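Tetratricopeptide TPR_2 repeat protein (Thermobaculum terrenum, PDB 5DJS) joins an array of tetratricopeptide repeats to a glycosyl transferase family 41 region of GT-B fold, in which uridine-5'-diphosphate is bound. Local coordinates at residues 146-151 with 255-260; 152-157 with 514-519; 244-249 with 272-277; 261-266 with 279-284. The protein carries 1 engineered substitution. All coordinates share one frame; numbering follows the deposited sequence.

Contact 1 of 4, residues 146-151 with 255-260; sequences PLTPVP and AFARRP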
loop_
_atom_site.group_PDB
_atom_site.type_symbol
_atom_site.label_atom_id
_atom_site.label_comp_id
_atom_site.label_asym_id
_atom_site.label_seq_id
_atom_site.Cartn_x
_atom_site.Cartn_y
_atom_site.Cartn_z
ATOM N N PRO A 146 -8.544 11.422 21.696
ATOM C CA PRO A 146 -8.766 12.700 22.386
ATOM C C PRO A 146 -9.579 13.720 21.597
ATOM O O PRO A 146 -10.351 14.466 22.193
ATOM C CB PRO A 146 -7.340 13.218 22.617
ATOM C CG PRO A 146 -6.551 11.969 22.833
ATOM C CD PRO A 146 -7.163 10.940 21.907
ATOM N N LEU A 147 -9.412 13.737 20.277
ATOM C CA LEU A 147 -10.149 14.655 19.399
ATOM C C LEU A 147 -11.610 14.235 19.075
ATOM O O LEU A 147 -12.385 15.049 18.559
ATOM C CB LEU A 147 -9.376 14.839 18.088
ATOM C CG LEU A 147 -7.976 15.452 18.169
ATOM C CD1 LEU A 147 -7.241 15.332 16.845
ATOM C CD2 LEU A 147 -8.057 16.917 18.572
ATOM N N THR A 148 -11.986 12.992 19.382
ATOM C CA THR A 148 -13.224 12.407 18.871
ATOM C C THR A 148 -14.445 12.681 19.753
ATOM O O THR A 148 -14.467 12.243 20.904
ATOM C CB THR A 148 -13.067 10.866 18.690
ATOM O OG1 THR A 148 -11.926 10.585 17.870
ATOM C CG2 THR A 148 -14.311 10.254 18.045
ATOM N N PRO A 149 -15.482 13.360 19.204
ATOM C CA PRO A 149 -16.724 13.493 19.967
ATOM C C PRO A 149 -17.558 12.218 19.884
ATOM O O PRO A 149 -17.218 11.295 19.130
ATOM C CB PRO A 149 -17.435 14.646 19.264
ATOM C CG PRO A 149 -17.037 14.491 17.836
ATOM C CD PRO A 149 -15.632 13.934 17.848
ATOM N N VAL A 150 -18.652 12.189 20.637
ATOM C CA VAL A 150 -19.571 11.045 20.649
ATOM C C VAL A 150 -20.351 11.074 19.314
ATOM O O VAL A 150 -20.534 12.150 18.740
ATOM C CB VAL A 150 -20.519 11.105 21.887
ATOM C CG1 VAL A 150 -21.393 9.856 21.994
ATOM C CG2 VAL A 150 -19.728 11.274 23.189
ATOM N N PRO A 151 -20.769 9.905 18.783
ATOM C CA PRO A 151 -21.506 9.980 17.513
ATOM C C PRO A 151 -22.793 10.792 17.636
ATOM O O PRO A 151 -23.651 10.477 18.467
ATOM C CB PRO A 151 -21.814 8.511 17.180
ATOM C CG PRO A 151 -20.755 7.736 17.880
ATOM C CD PRO A 151 -20.435 8.510 19.135
ATOM N N ALA A 255 -8.142 14.579 10.846
ATOM C CA ALA A 255 -9.397 15.150 10.395
ATOM C C ALA A 255 -10.551 14.165 10.679
ATOM O O ALA A 255 -11.570 14.554 11.250
ATOM C CB ALA A 255 -9.321 15.518 8.918
ATOM N N PHE A 256 -10.365 12.891 10.322
ATOM C CA PHE A 256 -11.342 11.827 10.665
ATOM C C PHE A 256 -11.569 11.721 12.165
ATOM O O PHE A 256 -12.661 11.412 12.608
ATOM C CB PHE A 256 -10.897 10.443 10.156
ATOM C CG PHE A 256 -11.183 10.205 8.701
ATOM C CD1 PHE A 256 -10.364 10.758 7.714
ATOM C CD2 PHE A 256 -12.265 9.433 8.314
ATOM C CE1 PHE A 256 -10.619 10.550 6.376
ATOM C CE2 PHE A 256 -12.529 9.219 6.971
ATOM C CZ PHE A 256 -11.701 9.776 6.004
ATOM N N ALA A 257 -10.521 11.958 12.940
ATOM C CA ALA A 257 -10.582 11.844 14.388
ATOM C C ALA A 257 -11.658 12.731 15.003
ATOM O O ALA A 257 -12.239 12.363 16.014
ATOM C CB ALA A 257 -9.220 12.158 14.997
ATOM N N ARG A 258 -11.930 13.878 14.375
ATOM C CA ARG A 258 -12.928 14.843 14.868
ATOM C C ARG A 258 -14.394 14.530 14.512
ATOM O O ARG A 258 -15.286 15.250 14.954
ATOM C CB ARG A 258 -12.556 16.252 14.390
ATOM C CG ARG A 258 -11.641 16.980 15.353
ATOM C CD ARG A 258 -10.880 18.104 14.668
ATOM N NE ARG A 258 -9.515 17.668 14.383
ATOM C CZ ARG A 258 -8.396 18.317 14.711
ATOM N NH1 ARG A 258 -8.423 19.504 15.324
ATOM N NH2 ARG A 258 -7.220 17.772 14.393
ATOM N N ARG A 259 -14.636 13.451 13.761
ATOM C CA ARG A 259 -15.967 13.095 13.234
ATOM C C ARG A 259 -16.656 14.205 12.427
ATOM O O ARG A 259 -17.775 14.586 12.749
ATOM C CB ARG A 259 -16.909 12.603 14.352
ATOM C CG ARG A 259 -16.523 11.261 14.923
ATOM C CD ARG A 259 -17.717 10.513 15.468
ATOM N NE ARG A 259 -17.506 9.068 15.358
ATOM C CZ ARG A 259 -17.326 8.216 16.370
ATOM N NH1 ARG A 259 -17.330 8.615 17.643
ATOM N NH2 ARG A 259 -17.152 6.924 16.102
ATOM N N PRO A 260 -16.004 14.718 11.362
ATOM C CA PRO A 260 -16.674 15.716 10.508
ATOM C C PRO A 260 -17.874 15.167 9.731
ATOM O O PRO A 260 -18.715 15.949 9.262
ATOM C CB PRO A 260 -15.562 16.169 9.552
ATOM C CG PRO A 260 -14.580 15.050 9.565
ATOM C CD PRO A 260 -14.602 14.531 10.966
#
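Two hydrogen bonds to backbone carbonyls tie loop 146-151 to the end of helix 253-257. T148 OG1 donates to A257 O at 2.6 Å, meeting it in the carbonyl plane on a lone pair. With chi1 at -54°, OG1 sits beside the T148 nitrogen while CG2 stands anti to it, which brings the methyl against R259 NH1. R259 NH1 in turn donates to P149 O at 3.1 Å; the acceptor lies at the guanidinium edge, near its plane. P151 CG rests over one face of the same group, 3.8 Å from R259 CZ. Proline suits these positions: it needs no N-H partner, keeps the loop extended and offers a compact apolar ring. The helix ending here connects strands 240-243 and 263-266 in the first Rossmann-like half of a GT-B fold. R259 is the first residue past it to leave helical geometry, and its positive phi (54°) aims the extended side chain at the loop, where NH2 also forms a salt bridge with D280. Just before T148, L147 lies alongside R258, its CD1 3.5 Å from R258 NH2, and its CB meets A257 CB at 4.1 Å. R258 bends at chi3, and its NE is held by F254 O.

Contact 2 of 4, residues 152-157 with 514-519; sequences ATPVDP and RMWRDA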
loop_
_atom_site.group_PDB
_atom_site.type_symbol
_atom_site.label_atom_id
_atom_site.label_comp_id
_atom_site.label_asym_id
_atom_site.label_seq_id
_atom_site.Cartn_x
_atom_site.Cartn_y
_atom_site.Cartn_z
ATOM N N ALA A 152 -22.884 11.861 16.846
ATOM C CA ALA A 152 -24.107 12.650 16.723
ATOM C C ALA A 152 -25.003 11.974 15.690
ATOM O O ALA A 152 -24.516 11.169 14.887
ATOM C CB ALA A 152 -23.777 14.073 16.288
ATOM N N THR A 153 -26.299 12.306 15.703
ATOM C CA THR A 153 -27.238 11.781 14.690
ATOM C C THR A 153 -27.051 12.592 13.393
ATOM O O THR A 153 -26.817 13.801 13.451
ATOM C CB THR A 153 -28.727 11.789 15.132
ATOM O OG1 THR A 153 -29.246 13.121 15.124
ATOM C CG2 THR A 153 -28.902 11.165 16.529
ATOM N N PRO A 154 -27.106 11.923 12.225
ATOM C CA PRO A 154 -26.855 12.619 10.959
ATOM C C PRO A 154 -27.815 13.762 10.644
ATOM O O PRO A 154 -28.976 13.727 11.041
ATOM C CB PRO A 154 -27.034 11.512 9.917
ATOM C CG PRO A 154 -26.654 10.273 10.630
ATOM C CD PRO A 154 -27.054 10.457 12.060
ATOM N N VAL A 155 -27.321 14.735 9.894
ATOM C CA VAL A 155 -28.118 15.867 9.440
ATOM C C VAL A 155 -28.963 15.446 8.231
ATOM O O VAL A 155 -28.443 14.811 7.314
ATOM C CB VAL A 155 -27.210 17.036 9.012
ATOM C CG1 VAL A 155 -28.051 18.202 8.523
ATOM C CG2 VAL A 155 -26.313 17.485 10.156
ATOM N N ASP A 156 -30.237 15.850 8.209
ATOM C CA ASP A 156 -31.215 15.348 7.232
ATOM C C ASP A 156 -31.142 13.814 7.210
ATOM O O ASP A 156 -30.727 13.226 6.207
ATOM C CB ASP A 156 -30.987 15.978 5.828
ATOM C CG ASP A 156 -32.129 15.677 4.819
ATOM O OD1 ASP A 156 -33.179 15.074 5.191
ATOM O OD2 ASP A 156 -31.966 16.068 3.634
ATOM N N PRO A 157 -31.522 13.161 8.326
ATOM C CA PRO A 157 -31.423 11.699 8.392
ATOM C C PRO A 157 -32.549 10.996 7.629
ATOM O O PRO A 157 -33.378 10.298 8.211
ATOM C CB PRO A 157 -31.469 11.412 9.900
ATOM C CG PRO A 157 -32.278 12.530 10.461
ATOM C CD PRO A 157 -32.043 13.734 9.583
ATOM N N ARG A 514 -26.435 0.860 3.804
ATOM C CA ARG A 514 -26.782 0.178 5.043
ATOM C C ARG A 514 -26.048 0.783 6.241
ATOM O O ARG A 514 -26.556 0.744 7.358
ATOM C CB ARG A 514 -26.561 -1.331 4.899
ATOM C CG ARG A 514 -27.635 -1.966 4.005
ATOM C CD ARG A 514 -27.205 -3.241 3.282
ATOM N NE ARG A 514 -26.459 -4.140 4.155
ATOM C CZ ARG A 514 -26.984 -4.898 5.121
ATOM N NH1 ARG A 514 -28.298 -4.899 5.377
ATOM N NH2 ARG A 514 -26.180 -5.671 5.851
ATOM N N MET A 515 -24.865 1.354 6.000
ATOM C CA MET A 515 -24.185 2.201 6.987
ATOM C C MET A 515 -25.025 3.440 7.305
ATOM O O MET A 515 -25.150 3.838 8.470
ATOM C CB MET A 515 -22.829 2.701 6.462
ATOM C CG MET A 515 -21.725 1.670 6.294
ATOM S SD MET A 515 -20.341 2.380 5.357
ATOM C CE MET A 515 -19.671 0.894 4.619
ATOM N N TRP A 516 -25.552 4.064 6.253
ATOM C CA TRP A 516 -26.360 5.275 6.376
ATOM C C TRP A 516 -27.719 5.009 7.032
ATOM O O TRP A 516 -28.116 5.745 7.935
ATOM C CB TRP A 516 -26.548 5.945 5.013
ATOM C CG TRP A 516 -27.416 7.153 5.073
ATOM C CD1 TRP A 516 -28.705 7.243 4.666
ATOM C CD2 TRP A 516 -27.065 8.443 5.588
ATOM N NE1 TRP A 516 -29.187 8.509 4.883
ATOM C CE2 TRP A 516 -28.199 9.269 5.448
ATOM C CE3 TRP A 516 -25.902 8.984 6.152
ATOM C CZ2 TRP A 516 -28.211 10.606 5.848
ATOM C CZ3 TRP A 516 -25.914 10.320 6.556
ATOM C CH2 TRP A 516 -27.063 11.115 6.397
ATOM N N ARG A 517 -28.422 3.966 6.588
ATOM C CA ARG A 517 -29.676 3.577 7.234
ATOM C C ARG A 517 -29.453 3.428 8.736
ATOM O O ARG A 517 -30.174 4.034 9.516
ATOM C CB ARG A 517 -30.281 2.283 6.645
ATOM C CG ARG A 517 -31.377 1.659 7.529
ATOM C CD ARG A 517 -32.315 0.684 6.823
ATOM N NE ARG A 517 -31.623 -0.264 5.946
ATOM C CZ ARG A 517 -31.514 -0.169 4.615
ATOM N NH1 ARG A 517 -32.050 0.847 3.928
ATOM N NH2 ARG A 517 -30.845 -1.112 3.953
ATOM N N ASP A 518 -28.447 2.642 9.118
ATOM C CA ASP A 518 -28.127 2.379 10.536
ATOM C C ASP A 518 -27.771 3.631 11.351
ATOM O O ASP A 518 -28.035 3.674 12.551
ATOM C CB ASP A 518 -26.997 1.341 10.667
ATOM C CG ASP A 518 -27.447 -0.076 10.318
ATOM O OD1 ASP A 518 -28.421 -0.251 9.552
ATOM O OD2 ASP A 518 -26.807 -1.027 10.805
ATOM N N ALA A 519 -27.175 4.633 10.706
ATOM C CA ALA A 519 -26.869 5.907 11.366
ATOM C C ALA A 519 -28.145 6.700 11.674
ATOM O O ALA A 519 -28.293 7.238 12.774
ATOM C CB ALA A 519 -25.916 6.736 10.514
#
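W516 holds CG anti to its backbone N (chi1 177°), with the indole turned across CB-CG at chi2 -104°, and this carries the six-membered ring off helix 479-521 to loop 152-157. The helix is the long carboxy-terminal one that, as is characteristic of GT-B folds, crosses back onto the amino-terminal Rossmann-like half; the loop leads into strand 163-169 of that half. P154 fills the angle between helix and indole. Its CB meets W516 CH2 at 3.5 Å, approaching the ring obliquely, while its CG touches A519 CB at 3.6 Å. A compact, rigid proline fits this corner, and alanine, one turn after the tryptophan, is small enough to let the loop come close. No hydrogen bond joins the two segments, so the contact is held by apolar packing. The indole N-H is nevertheless engaged: NE1 donates to D158 O, just beyond the loop, which would help fix the rotation of the ring. D156 has a positive phi of 49°, and the chain bends there around the far edge of the indole. M515, the helical neighbour of W516, turns instead to the sheet and packs on V263, V265, Y281 and V283. D156 O, which also accepts from R161 NH1, lies in the plane of the indole, 3.7 Å from W516 CZ2.

Contact 3 of 4, residues 244-249 with 272-277; sequences LSWHLG and NTTGMR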
loop_
_atom_site.group_PDB
_atom_site.type_symbol
_atom_site.label_atom_id
_atom_site.label_comp_id
_atom_site.label_asym_id
_atom_site.label_seq_id
_atom_site.Cartn_x
_atom_site.Cartn_y
_atom_site.Cartn_z
ATOM N N LEU A 244 -9.022 6.430 2.151
ATOM C CA LEU A 244 -8.404 5.573 1.156
ATOM C C LEU A 244 -6.936 5.275 1.442
ATOM O O LEU A 244 -6.428 4.279 0.937
ATOM C CB LEU A 244 -8.532 6.204 -0.237
ATOM C CG LEU A 244 -9.634 5.746 -1.204
ATOM C CD1 LEU A 244 -10.886 5.196 -0.547
ATOM C CD2 LEU A 244 -9.973 6.921 -2.105
ATOM N N SER A 245 -6.259 6.121 2.223
ATOM C CA SER A 245 -4.810 5.993 2.423
ATOM C C SER A 245 -4.378 5.051 3.542
ATOM O O SER A 245 -3.422 4.297 3.362
ATOM C CB SER A 245 -4.158 7.362 2.625
ATOM O OG SER A 245 -4.125 8.083 1.398
ATOM N N TRP A 246 -5.056 5.126 4.692
ATOM C CA TRP A 246 -4.711 4.350 5.913
ATOM C C TRP A 246 -3.294 4.755 6.373
ATOM O O TRP A 246 -2.671 5.694 5.839
ATOM C CB TRP A 246 -4.903 2.827 5.670
ATOM C CG TRP A 246 -4.771 1.861 6.855
ATOM C CD1 TRP A 246 -5.717 1.526 7.780
ATOM C CD2 TRP A 246 -3.619 1.061 7.162
ATOM N NE1 TRP A 246 -5.202 0.598 8.670
ATOM C CE2 TRP A 246 -3.913 0.302 8.310
ATOM C CE3 TRP A 246 -2.351 0.954 6.598
ATOM C CZ2 TRP A 246 -2.971 -0.578 8.891
ATOM C CZ3 TRP A 246 -1.419 0.091 7.167
ATOM C CH2 TRP A 246 -1.733 -0.664 8.296
ATOM N N HIS A 247 -2.808 4.096 7.405
ATOM C CA HIS A 247 -1.438 4.243 7.848
ATOM C C HIS A 247 -0.319 4.108 6.794
ATOM O O HIS A 247 0.759 4.634 7.017
ATOM C CB HIS A 247 -1.185 3.266 8.987
ATOM C CG HIS A 247 -1.871 3.644 10.258
ATOM N ND1 HIS A 247 -3.075 3.104 10.644
ATOM C CD2 HIS A 247 -1.515 4.505 11.234
ATOM C CE1 HIS A 247 -3.428 3.614 11.808
ATOM N NE2 HIS A 247 -2.496 4.465 12.189
ATOM N N LEU A 248 -0.591 3.476 5.645
ATOM C CA LEU A 248 0.416 3.222 4.612
ATOM C C LEU A 248 0.678 4.451 3.763
ATOM O O LEU A 248 1.657 4.474 3.040
ATOM C CB LEU A 248 -0.032 2.124 3.635
ATOM C CG LEU A 248 -0.129 0.668 4.069
ATOM C CD1 LEU A 248 -0.913 -0.180 3.079
ATOM C CD2 LEU A 248 1.241 0.083 4.340
ATOM N N GLY A 249 -0.196 5.448 3.803
ATOM C CA GLY A 249 -0.114 6.549 2.857
ATOM C C GLY A 249 -0.210 7.883 3.532
ATOM O O GLY A 249 -0.287 7.964 4.748
ATOM N N ASN A 272 -5.223 -3.569 8.180
ATOM C CA ASN A 272 -5.547 -3.812 9.585
ATOM C C ASN A 272 -6.311 -2.585 10.120
ATOM O O ASN A 272 -6.529 -1.603 9.393
ATOM C CB ASN A 272 -4.235 -4.065 10.376
ATOM C CG ASN A 272 -4.391 -4.925 11.649
ATOM O OD1 ASN A 272 -3.410 -5.127 12.330
ATOM N ND2 ASN A 272 -5.570 -5.440 11.959
ATOM N N THR A 273 -6.720 -2.633 11.382
ATOM C CA THR A 273 -7.431 -1.536 12.005
ATOM C C THR A 273 -6.613 -0.261 11.999
ATOM O O THR A 273 -5.376 -0.307 12.034
ATOM C CB THR A 273 -7.839 -1.887 13.456
ATOM O OG1 THR A 273 -8.762 -0.902 13.943
ATOM C CG2 THR A 273 -6.613 -2.001 14.405
ATOM N N THR A 274 -7.312 0.870 11.937
ATOM C CA THR A 274 -6.721 2.175 12.224
ATOM C C THR A 274 -6.428 2.343 13.721
ATOM O O THR A 274 -5.606 3.182 14.101
ATOM C CB THR A 274 -7.662 3.322 11.829
ATOM O OG1 THR A 274 -8.942 3.142 12.468
ATOM C CG2 THR A 274 -7.827 3.387 10.308
ATOM N N GLY A 275 -7.149 1.578 14.550
ATOM C CA GLY A 275 -7.070 1.666 15.990
ATOM C C GLY A 275 -8.025 2.682 16.591
ATOM O O GLY A 275 -8.166 2.732 17.827
ATOM N N MET A 276 -8.703 3.460 15.736
ATOM C CA MET A 276 -9.442 4.653 16.158
ATOM C C MET A 276 -10.889 4.339 16.540
ATOM O O MET A 276 -11.525 3.502 15.907
ATOM C CB MET A 276 -9.456 5.685 15.025
ATOM C CG MET A 276 -8.091 6.203 14.627
ATOM S SD MET A 276 -8.129 7.146 13.089
ATOM C CE MET A 276 -9.087 8.577 13.578
ATOM N N ARG A 277 -11.405 5.042 17.554
ATOM C CA ARG A 277 -12.853 5.082 17.847
ATOM C C ARG A 277 -13.622 5.799 16.736
ATOM O O ARG A 277 -14.721 5.374 16.378
ATOM C CB ARG A 277 -13.147 5.825 19.158
ATOM C CG ARG A 277 -12.718 5.126 20.435
ATOM C CD ARG A 277 -13.076 5.968 21.656
ATOM N NE ARG A 277 -14.198 5.398 22.406
ATOM C CZ ARG A 277 -14.099 4.509 23.407
ATOM N NH1 ARG A 277 -12.913 4.050 23.826
ATOM N NH2 ARG A 277 -15.205 4.068 24.009
#
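Neither segment is a regular helix or strand; the nearest CA atoms, those of W246 and T274, are 7.0 Å apart. W246 has a positive phi (62°), followed by a tight bend in which G249 N returns to W246 O. Opposite, two successive ST turns fold the chain: T273 OG1 accepts from G275 N, and T274 OG1 from M276 N at 3.3 Å. G275, at phi 89°, is where a CB would strike the preceding carbonyl, so glycine belongs there. W246 spans the gap. Its CG is anti to the backbone N, and NE1 makes two weak hydrogen bonds, to N272 O at 2.7 Å and T273 O at 3.5 Å; tryptophan here combines reach with a single N-H. T274 CG2 approaches W246 CD1 obliquely at 3.8 Å. H247 lays its CB over one indole face and turns its imidazole edge to T274 O, 3.2 Å from CE1. Both threonine hydroxyls also bond E299, so these buried groups are satisfied. The W246 side chain lies about 11 Å from bound UDP. H247 packs on S115 and V119 of helix 111-120 and stacks edge-to-face with W139 of helix 129-143, while L244 pairs by backbone hydrogen bonds with V168 of strand 163-169.

Contact 4 of 4, residues 261-266 with 279-284; sequences APVQVT and MDYLVG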
loop_
_atom_site.group_PDB
_atom_site.type_symbol
_atom_site.label_atom_id
_atom_site.label_comp_id
_atom_site.label_asym_id
_atom_site.label_seq_id
_atom_site.Cartn_x
_atom_site.Cartn_y
_atom_site.Cartn_z
ATOM N N ALA A 261 -17.928 13.841 9.582
ATOM C CA ALA A 261 -19.042 13.156 8.948
ATOM C C ALA A 261 -19.592 12.084 9.891
ATOM O O ALA A 261 -18.827 11.488 10.669
ATOM C CB ALA A 261 -18.584 12.517 7.649
ATOM N N PRO A 262 -20.911 11.824 9.821
ATOM C CA PRO A 262 -21.561 10.806 10.663
ATOM C C PRO A 262 -21.271 9.335 10.313
ATOM O O PRO A 262 -21.528 8.438 11.128
ATOM C CB PRO A 262 -23.036 11.072 10.427
ATOM C CG PRO A 262 -23.102 11.641 9.053
ATOM C CD PRO A 262 -21.872 12.479 8.909
ATOM N N VAL A 263 -20.809 9.083 9.093
ATOM C CA VAL A 263 -20.361 7.754 8.686
ATOM C C VAL A 263 -18.932 7.882 8.173
ATOM O O VAL A 263 -18.673 8.594 7.204
ATOM C CB VAL A 263 -21.276 7.159 7.597
ATOM C CG1 VAL A 263 -20.730 5.834 7.098
ATOM C CG2 VAL A 263 -22.693 6.980 8.131
ATOM N N GLN A 264 -18.008 7.194 8.832
ATOM C CA GLN A 264 -16.603 7.262 8.465
ATOM C C GLN A 264 -16.041 5.857 8.276
ATOM O O GLN A 264 -16.182 4.993 9.161
ATOM C CB GLN A 264 -15.834 8.052 9.516
ATOM C CG GLN A 264 -16.346 9.480 9.636
ATOM C CD GLN A 264 -15.397 10.408 10.355
ATOM O OE1 GLN A 264 -15.162 11.526 9.897
ATOM N NE2 GLN A 264 -14.846 9.963 11.485
ATOM N N VAL A 265 -15.407 5.663 7.115
ATOM C CA VAL A 265 -15.059 4.350 6.570
ATOM C C VAL A 265 -13.599 4.318 6.128
ATOM O O VAL A 265 -13.111 5.267 5.495
ATOM C CB VAL A 265 -15.902 4.055 5.311
ATOM C CG1 VAL A 265 -15.548 2.703 4.710
ATOM C CG2 VAL A 265 -17.389 4.119 5.611
ATOM N N THR A 266 -12.909 3.218 6.428
ATOM C CA THR A 266 -11.565 2.974 5.865
ATOM C C THR A 266 -11.649 1.791 4.882
ATOM O O THR A 266 -12.236 0.753 5.196
ATOM C CB THR A 266 -10.483 2.796 6.971
ATOM O OG1 THR A 266 -9.176 2.925 6.395
ATOM C CG2 THR A 266 -10.599 1.459 7.722
ATOM N N MET A 279 -13.259 5.941 13.537
ATOM C CA MET A 279 -13.542 5.175 12.322
ATOM C C MET A 279 -14.646 4.154 12.616
ATOM O O MET A 279 -14.497 3.275 13.467
ATOM C CB MET A 279 -12.279 4.500 11.804
ATOM C CG MET A 279 -12.346 4.082 10.343
ATOM S SD MET A 279 -12.445 5.445 9.152
ATOM C CE MET A 279 -10.872 6.277 9.392
ATOM N N ASP A 280 -15.761 4.284 11.905
ATOM C CA ASP A 280 -16.957 3.495 12.189
ATOM C C ASP A 280 -16.856 2.155 11.503
ATOM O O ASP A 280 -17.092 1.124 12.128
ATOM C CB ASP A 280 -18.237 4.217 11.718
ATOM C CG ASP A 280 -18.361 5.647 12.255
ATOM O OD1 ASP A 280 -18.353 5.825 13.498
ATOM O OD2 ASP A 280 -18.477 6.586 11.422
ATOM N N TYR A 281 -16.502 2.181 10.215
ATOM C CA TYR A 281 -16.464 0.972 9.372
ATOM C C TYR A 281 -15.126 0.731 8.671
ATOM O O TYR A 281 -14.422 1.668 8.309
ATOM C CB TYR A 281 -17.576 1.045 8.326
ATOM C CG TYR A 281 -18.942 1.081 8.959
ATOM C CD1 TYR A 281 -19.561 -0.096 9.375
ATOM C CD2 TYR A 281 -19.598 2.288 9.176
ATOM C CE1 TYR A 281 -20.811 -0.078 9.965
ATOM C CE2 TYR A 281 -20.848 2.321 9.773
ATOM C CZ TYR A 281 -21.450 1.134 10.161
ATOM O OH TYR A 281 -22.684 1.157 10.746
ATOM N N LEU A 282 -14.791 -0.543 8.505
ATOM C CA LEU A 282 -13.730 -0.977 7.612
ATOM C C LEU A 282 -14.373 -1.924 6.590
ATOM O O LEU A 282 -14.950 -2.942 6.978
ATOM C CB LEU A 282 -12.636 -1.682 8.411
ATOM C CG LEU A 282 -11.379 -2.112 7.636
ATOM C CD1 LEU A 282 -10.132 -2.066 8.513
ATOM C CD2 LEU A 282 -11.534 -3.500 7.037
ATOM N N VAL A 283 -14.277 -1.593 5.303
ATOM C CA VAL A 283 -14.882 -2.402 4.212
ATOM C C VAL A 283 -13.921 -3.484 3.661
ATOM O O VAL A 283 -12.985 -3.178 2.911
ATOM C CB VAL A 283 -15.350 -1.501 3.046
ATOM C CG1 VAL A 283 -15.946 -2.326 1.916
ATOM C CG2 VAL A 283 -16.367 -0.486 3.533
ATOM N N GLY A 284 -14.178 -4.741 4.031
ATOM C CA GLY A 284 -13.402 -5.896 3.557
ATOM C C GLY A 284 -14.268 -6.851 2.749
ATOM O O GLY A 284 -15.098 -6.419 1.933
#
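D280 and Q264 cross obliquely where two neighbouring parallel strands, 263-266 and 281-285, begin to pair. With CG anti to its carbonyl carbon (chi1 -53°), D280 sends OD2 back to Q264 N at 2.7 Å and accepts through its anti lone pair, so the carboxylate stands in for a backbone carbonyl before regular pairing starts. Q264 O takes two donors: Y281 N at 3.0 Å in the carbonyl plane, and D280 N from above it. T266 N to Y281 O and V283 N to T266 O continue the parallel pattern. V265, Y281 and V283 share one face, where V265 CG1 meets V283 CG2 at 3.5 Å and V265 CG2 nears Y281 CB; branched valines suit such extended backbone. On the face of T266 and L282 these two lie side by side, pointing the same way, T266 CG2 3.6 Å from L282 CD1. M279, bent at chi2 and chi3, curls its flexible thioether so that SD rests against the backbone at V265 C. Q264 reaches its NE2 to F256 O of helix 253-257, and T266 OG1 bonds D243. Strands 240-243 and 300-304 flank the pair in the six-stranded parallel sheet, while helix 479-521 packs on the V265-Y281 face.

Contacts 3 and 4 are buried, whereas contact 1 lies at the surface and contact 2 is partly buried. Contact 4 is a strand pair within the sheet, dominated by backbone hydrogen bonds; contact 3 joins the loops that follow strands 240-243 and 263-266, with weak indole bonds and ST turns instead. Contacts 1 and 2 use consecutive pieces of one loop, yet the first relies on side-chain donors meeting carbonyls and the second on apolar packing. Contact 1 meets contact 4 through the R259-D280 salt bridge, and contact 3 through M276 CE against A257 CA. P154 of contact 2 packs on P262 of contact 4. Contacts 2 and 3 do not touch, their nearest atoms being about 10 Å apart.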